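Local coordinates for protein putative anti-sigma factor antagonist TM_1081 (Thermotoga maritima, PDB 3F43) that probably acts as an anti-anti-sigma factor, counteracting an anti-sigma factor and so releasing a sigma factor from inhibition, at residues Lys40-Val43 / Phe44-Leu48; Val99-Thr103 / Asn104-Ile108. All blocks are in the same frame, centred on the assembly; numbering follows the deposited sequence.

Contact 1 of 2, residues Lys40-Val43 / Phe44-Leu48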
loop_
_atom_site.group_PDB
_atom_site.type_symbol
_atom_site.label_atom_id
_atom_site.label_comp_id
_atom_site.label_asym_id
_atom_site.label_seq_id
_atom_site.Cartn_x
_atom_site.Cartn_y
_atom_site.Cartn_z
ATOM N N LYS A 40 2.726 -9.831 -6.705
ATOM C CA LYS A 40 1.427 -9.985 -6.039
ATOM C C LYS A 40 0.570 -11.049 -6.751
ATOM O O LYS A 40 0.051 -11.975 -6.110
ATOM C CB LYS A 40 0.706 -8.636 -6.048
ATOM C CG LYS A 40 -0.618 -8.632 -5.270
ATOM C CD LYS A 40 -1.786 -8.983 -6.165
ATOM C CE LYS A 40 -3.101 -8.592 -5.532
ATOM N NZ LYS A 40 -4.189 -9.030 -6.439
ATOM N N LYS A 41 0.442 -10.916 -8.063
ATOM C CA LYS A 41 -0.365 -11.851 -8.851
ATOM C C LYS A 41 0.161 -13.261 -8.708
ATOM O O LYS A 41 -0.598 -14.177 -8.519
ATOM C CB LYS A 41 -0.426 -11.425 -10.305
ATOM C CG LYS A 41 -1.328 -12.291 -11.135
ATOM C CD LYS A 41 -1.561 -11.693 -12.510
ATOM C CE LYS A 41 -2.047 -12.749 -13.506
ATOM N NZ LYS A 41 -3.146 -13.624 -12.971
ATOM N N TRP A 42 1.475 -13.395 -8.705
ATOM C CA TRP A 42 2.127 -14.695 -8.529
ATOM C C TRP A 42 1.846 -15.314 -7.144
ATOM O O TRP A 42 1.422 -16.497 -7.072
ATOM C CB TRP A 42 3.622 -14.569 -8.812
ATOM C CG TRP A 42 4.430 -15.824 -8.574
ATOM C CD1 TRP A 42 4.505 -16.923 -9.385
ATOM C CD2 TRP A 42 5.241 -16.099 -7.444
ATOM N NE1 TRP A 42 5.336 -17.864 -8.835
ATOM C CE2 TRP A 42 5.822 -17.383 -7.653
ATOM C CE3 TRP A 42 5.595 -15.374 -6.305
ATOM C CZ2 TRP A 42 6.687 -17.964 -6.736
ATOM C CZ3 TRP A 42 6.457 -15.956 -5.396
ATOM C CH2 TRP A 42 7.005 -17.241 -5.634
ATOM N N VAL A 43 1.931 -14.510 -6.086
ATOM C CA VAL A 43 1.675 -15.041 -4.742
ATOM C C VAL A 43 0.200 -15.484 -4.629
ATOM O O VAL A 43 -0.112 -16.555 -4.098
ATOM C CB VAL A 43 2.043 -14.023 -3.632
ATOM C CG1 VAL A 43 1.520 -14.521 -2.235
ATOM C CG2 VAL A 43 3.580 -13.740 -3.643
ATOM N N PHE A 44 -0.703 -14.655 -5.125
ATOM C CA PHE A 44 -2.133 -15.020 -5.142
ATOM C C PHE A 44 -2.416 -16.224 -6.018
ATOM O O PHE A 44 -3.108 -17.164 -5.625
ATOM C CB PHE A 44 -3.030 -13.830 -5.503
ATOM C CG PHE A 44 -3.282 -12.903 -4.338
ATOM C CD1 PHE A 44 -2.338 -12.012 -3.918
ATOM C CD2 PHE A 44 -4.489 -12.943 -3.658
ATOM C CE1 PHE A 44 -2.584 -11.165 -2.818
ATOM C CE2 PHE A 44 -4.713 -12.098 -2.573
ATOM C CZ PHE A 44 -3.789 -11.222 -2.167
ATOM N N ASP A 45 -1.898 -16.230 -7.239
ATOM C CA ASP A 45 -2.194 -17.350 -8.113
ATOM C C ASP A 45 -1.606 -18.677 -7.650
ATOM O O ASP A 45 -2.273 -19.736 -7.753
ATOM C CB ASP A 45 -1.722 -17.089 -9.533
ATOM C CG ASP A 45 -2.520 -16.043 -10.268
ATOM O OD1 ASP A 45 -3.638 -15.665 -9.870
ATOM O OD2 ASP A 45 -2.012 -15.610 -11.314
ATOM N N GLU A 46 -0.355 -18.657 -7.193
ATOM C CA GLU A 46 0.347 -19.875 -6.811
ATOM C C GLU A 46 0.040 -20.401 -5.419
ATOM O O GLU A 46 0.073 -21.605 -5.203
ATOM C CB GLU A 46 1.868 -19.659 -6.910
ATOM C CG GLU A 46 2.319 -19.354 -8.307
ATOM C CD GLU A 46 2.081 -20.504 -9.277
ATOM O OE1 GLU A 46 2.321 -21.677 -8.908
ATOM O OE2 GLU A 46 1.642 -20.245 -10.409
ATOM N N PHE A 47 -0.229 -19.502 -4.478
ATOM C CA PHE A 47 -0.334 -19.884 -3.094
ATOM C C PHE A 47 -1.721 -19.541 -2.525
ATOM O O PHE A 47 -2.468 -20.435 -2.161
ATOM C CB PHE A 47 0.820 -19.282 -2.316
ATOM C CG PHE A 47 2.165 -19.603 -2.926
ATOM C CD1 PHE A 47 2.559 -20.915 -3.084
ATOM C CD2 PHE A 47 2.981 -18.589 -3.388
ATOM C CE1 PHE A 47 3.758 -21.221 -3.692
ATOM C CE2 PHE A 47 4.185 -18.886 -4.021
ATOM C CZ PHE A 47 4.566 -20.190 -4.146
ATOM N N LEU A 48 -2.014 -18.249 -2.385
ATOM C CA LEU A 48 -3.194 -17.840 -1.611
ATOM C C LEU A 48 -4.475 -18.390 -2.230
ATOM O O LEU A 48 -5.334 -18.914 -1.523
ATOM C CB LEU A 48 -3.269 -16.319 -1.472
ATOM C CG LEU A 48 -2.148 -15.685 -0.664
ATOM C CD1 LEU A 48 -2.113 -14.153 -0.714
ATOM C CD2 LEU A 48 -2.149 -16.163 0.789
#

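Contact 2 of 2, residues Val99-Thr103 / Asn104-Ile108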
loop_
_atom_site.group_PDB
_atom_site.type_symbol
_atom_site.label_atom_id
_atom_site.label_comp_id
_atom_site.label_asym_id
_atom_site.label_seq_id
_atom_site.Cartn_x
_atom_site.Cartn_y
_atom_site.Cartn_z
ATOM N N VAL A 99 10.893 1.778 7.262
ATOM C CA VAL A 99 9.608 1.976 6.592
ATOM C C VAL A 99 8.517 1.208 7.347
ATOM O O VAL A 99 7.420 1.744 7.546
ATOM C CB VAL A 99 9.662 1.610 5.102
ATOM C CG1 VAL A 99 8.232 1.476 4.502
ATOM C CG2 VAL A 99 10.533 2.635 4.356
ATOM N N LEU A 100 8.813 -0.036 7.760
ATOM C CA LEU A 100 7.824 -0.886 8.465
ATOM C C LEU A 100 7.397 -0.239 9.779
ATOM O O LEU A 100 6.251 -0.321 10.173
ATOM C CB LEU A 100 8.385 -2.297 8.706
ATOM C CG LEU A 100 8.673 -3.162 7.479
ATOM C CD1 LEU A 100 9.341 -4.508 7.900
ATOM C CD2 LEU A 100 7.425 -3.416 6.616
ATOM N N SER A 101 8.352 0.401 10.448
ATOM C CA SER A 101 8.096 1.138 11.698
ATOM C C SER A 101 7.274 2.413 11.500
ATOM O O SER A 101 6.268 2.639 12.176
ATOM C CB SER A 101 9.430 1.496 12.354
ATOM O OG SER A 101 9.255 2.191 13.572
ATOM N N LEU A 102 7.733 3.253 10.580
ATOM C CA LEU A 102 7.088 4.527 10.366
ATOM C C LEU A 102 5.667 4.382 9.813
ATOM O O LEU A 102 4.829 5.278 10.038
ATOM C CB LEU A 102 7.941 5.454 9.495
ATOM C CG LEU A 102 9.172 6.086 10.115
ATOM C CD1 LEU A 102 9.849 6.991 9.068
ATOM C CD2 LEU A 102 8.812 6.872 11.369
ATOM N N THR A 103 5.374 3.294 9.109
ATOM C CA THR A 103 4.025 3.047 8.602
ATOM C C THR A 103 3.194 2.157 9.534
ATOM O O THR A 103 2.102 1.761 9.184
ATOM C CB THR A 103 4.076 2.370 7.219
ATOM O OG1 THR A 103 4.652 1.051 7.349
ATOM C CG2 THR A 103 4.904 3.187 6.222
ATOM N N ASN A 104 3.746 1.858 10.713
ATOM C CA ASN A 104 3.073 1.085 11.769
ATOM C C ASN A 104 2.788 -0.375 11.394
ATOM O O ASN A 104 2.059 -1.071 12.107
ATOM C CB ASN A 104 1.793 1.788 12.259
ATOM C CG ASN A 104 2.072 2.913 13.231
ATOM O OD1 ASN A 104 3.211 3.308 13.456
ATOM N ND2 ASN A 104 1.006 3.469 13.784
ATOM N N LEU A 105 3.374 -0.844 10.290
ATOM C CA LEU A 105 3.153 -2.205 9.873
ATOM C C LEU A 105 3.695 -3.184 10.927
ATOM O O LEU A 105 3.132 -4.249 11.145
ATOM C CB LEU A 105 3.755 -2.427 8.489
ATOM C CG LEU A 105 3.354 -3.555 7.597
ATOM C CD1 LEU A 105 1.927 -4.032 7.706
ATOM C CD2 LEU A 105 3.776 -3.101 6.151
ATOM N N ASP A 106 4.753 -2.779 11.628
ATOM C CA ASP A 106 5.295 -3.589 12.707
ATOM C C ASP A 106 4.378 -3.778 13.920
ATOM O O ASP A 106 4.651 -4.607 14.794
ATOM C CB ASP A 106 6.692 -3.118 13.114
ATOM C CG ASP A 106 6.717 -1.722 13.712
ATOM O OD1 ASP A 106 5.672 -1.027 13.807
ATOM O OD2 ASP A 106 7.836 -1.300 14.057
ATOM N N ARG A 107 3.271 -3.021 13.963
ATOM C CA ARG A 107 2.214 -3.203 14.958
ATOM C C ARG A 107 1.151 -4.243 14.565
ATOM O O ARG A 107 0.401 -4.699 15.425
ATOM C CB ARG A 107 1.537 -1.857 15.287
ATOM C CG ARG A 107 2.519 -0.820 15.795
ATOM C CD ARG A 107 1.848 0.545 15.980
ATOM N NE ARG A 107 2.837 1.576 16.304
ATOM C CZ ARG A 107 2.535 2.795 16.767
ATOM N NH1 ARG A 107 1.266 3.162 16.975
ATOM N NH2 ARG A 107 3.514 3.656 17.027
ATOM N N ILE A 108 1.069 -4.602 13.289
ATOM C CA ILE A 108 0.004 -5.450 12.766
ATOM C C ILE A 108 0.441 -6.728 12.029
ATOM O O ILE A 108 -0.414 -7.524 11.638
ATOM C CB ILE A 108 -0.970 -4.635 11.876
ATOM C CG1 ILE A 108 -0.291 -4.023 10.654
ATOM C CG2 ILE A 108 -1.671 -3.512 12.733
ATOM C CD1 ILE A 108 -1.303 -3.526 9.536
HETATM O O HOH W 1 5.269 1.302 14.681
#

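Contact 1 of 2, residues Lys40-Val43 / Phe44-Leu48
Trp-42 leans over the next helical turn, where one face of its indole meets Glu-46 and Phe-47. From CB, CG stands anti to the backbone N (chi1 176°), carrying the ring toward them. Glu-46 CG then lies under the five-membered ring, 3.4 Å from CD1; NE1 passes over the same methylene and donates its hydrogen bond to the carbonyl O of His-11, a residue of the purification tag. Farther out, CZ2 and CH2 receive the rim of Phe-47, whose CE2 stands 3.6 Å from CH2 in a T-shaped stack with planes at 87°. Helix 36-48 is the crossover of the beta-alpha-beta unit of this STAS domain, linking parallel strands 22-25 and 54-58; Val-43 packs on both. With an alanine in place of Trp-42, the edge of Phe-47 would probably lose the indole face it points into, and the Glu-46 methylene its cover. Elsewhere, Lys-41 NZ reaches the syn lone pair of Asp-45 OD2 at 2.8 Å in a salt bridge, and Lys-40 NZ sits 4.5 Å above the Phe-44 ring centroid, a cation-pi contact. Val-43 O accepts from both Phe-47 N (3.0 Å) and Leu-48 N (3.1 Å), widening the last turn to a pi-type one.

Contact 2 of 2, residues Val99-Thr103 / Asn104-Ile108
Leu-100 and Leu-105 meet by their methyl groups, CD2 against CD2 at 3.7 Å, the two branched ends slanting across one another where the chain folds back after helix 94-102. Leu-105 has CG anti to the backbone N (chi1 -160°), which extends its CD2 to meet that of Leu-100. Beside them Thr-103 is buried. Its OG1 stands between the backbone N and the carbonyl carbon (chi1 66°), which brings the hydroxyl back over the preceding turn to donate to Val-99 O at 2.9 Å. Thr-103 N reaches that same oxygen from the opposite face of its carbonyl plane, so two donors grip it, while OG1 also lies against Leu-105 CB.

This is the C-terminal end of a helix in the STAS fold, leading into the turn before edge strand 110-112. Asn-104 reverses the chain with a left-handed backbone, and its N donates to Ser-101 O at 3.0 Å. Asp-106 N bonds to Leu-100 O at 3.2 Å, coming from 49° out of the carbonyl plane. On the outer side the Asp-106 carboxylate turns back over the helix, with OD2 3.4 Å from Ser-101 CA and also against Ser-101 CB. Glu-97 OE2 is close to this oxygen, a pairing of like charges that may raise the proton affinity of one of the two acids. A water accepts from Arg-107 NE at 2.9 Å and lies within hydrogen-bonding distance of Ser-101 O, so it may link the arginine to the helix end.

The inner side chains rest on helix 67-83: Val-99, Thr-103 and Leu-105 all touch Leu-70. The second subunit completes the packing, its Leu-102 against Leu-102 and its Ser-67 against Leu-105; Ser-67, unmodified in this structure, is probably the phosphorylation site, as in related proteins.

Contact 1 precedes contact 2 along the chain. Their centres lie about 23 Å apart on opposite sides of the chain's centre, with nearest atoms about 13 Å apart. Both belong to one STAS domain: contact 1 sits on helix 36-48, which follows strand 22-25 and precedes strand 54-58, and contact 2 at the end of helix 94-102, which comes after strand 86-90 and before strand 110-112. Helix 67-83, which begins at Ser-67, the probable phosphorylation site, is their common neighbour, taking Phe-44 and Leu-48 from the first and Thr-103 and Leu-105 from the second. No other chain of the assembly touches contact 1, whereas contact 2 faces the second subunit, including its Ser-67, so a phosphate there could disturb this packing.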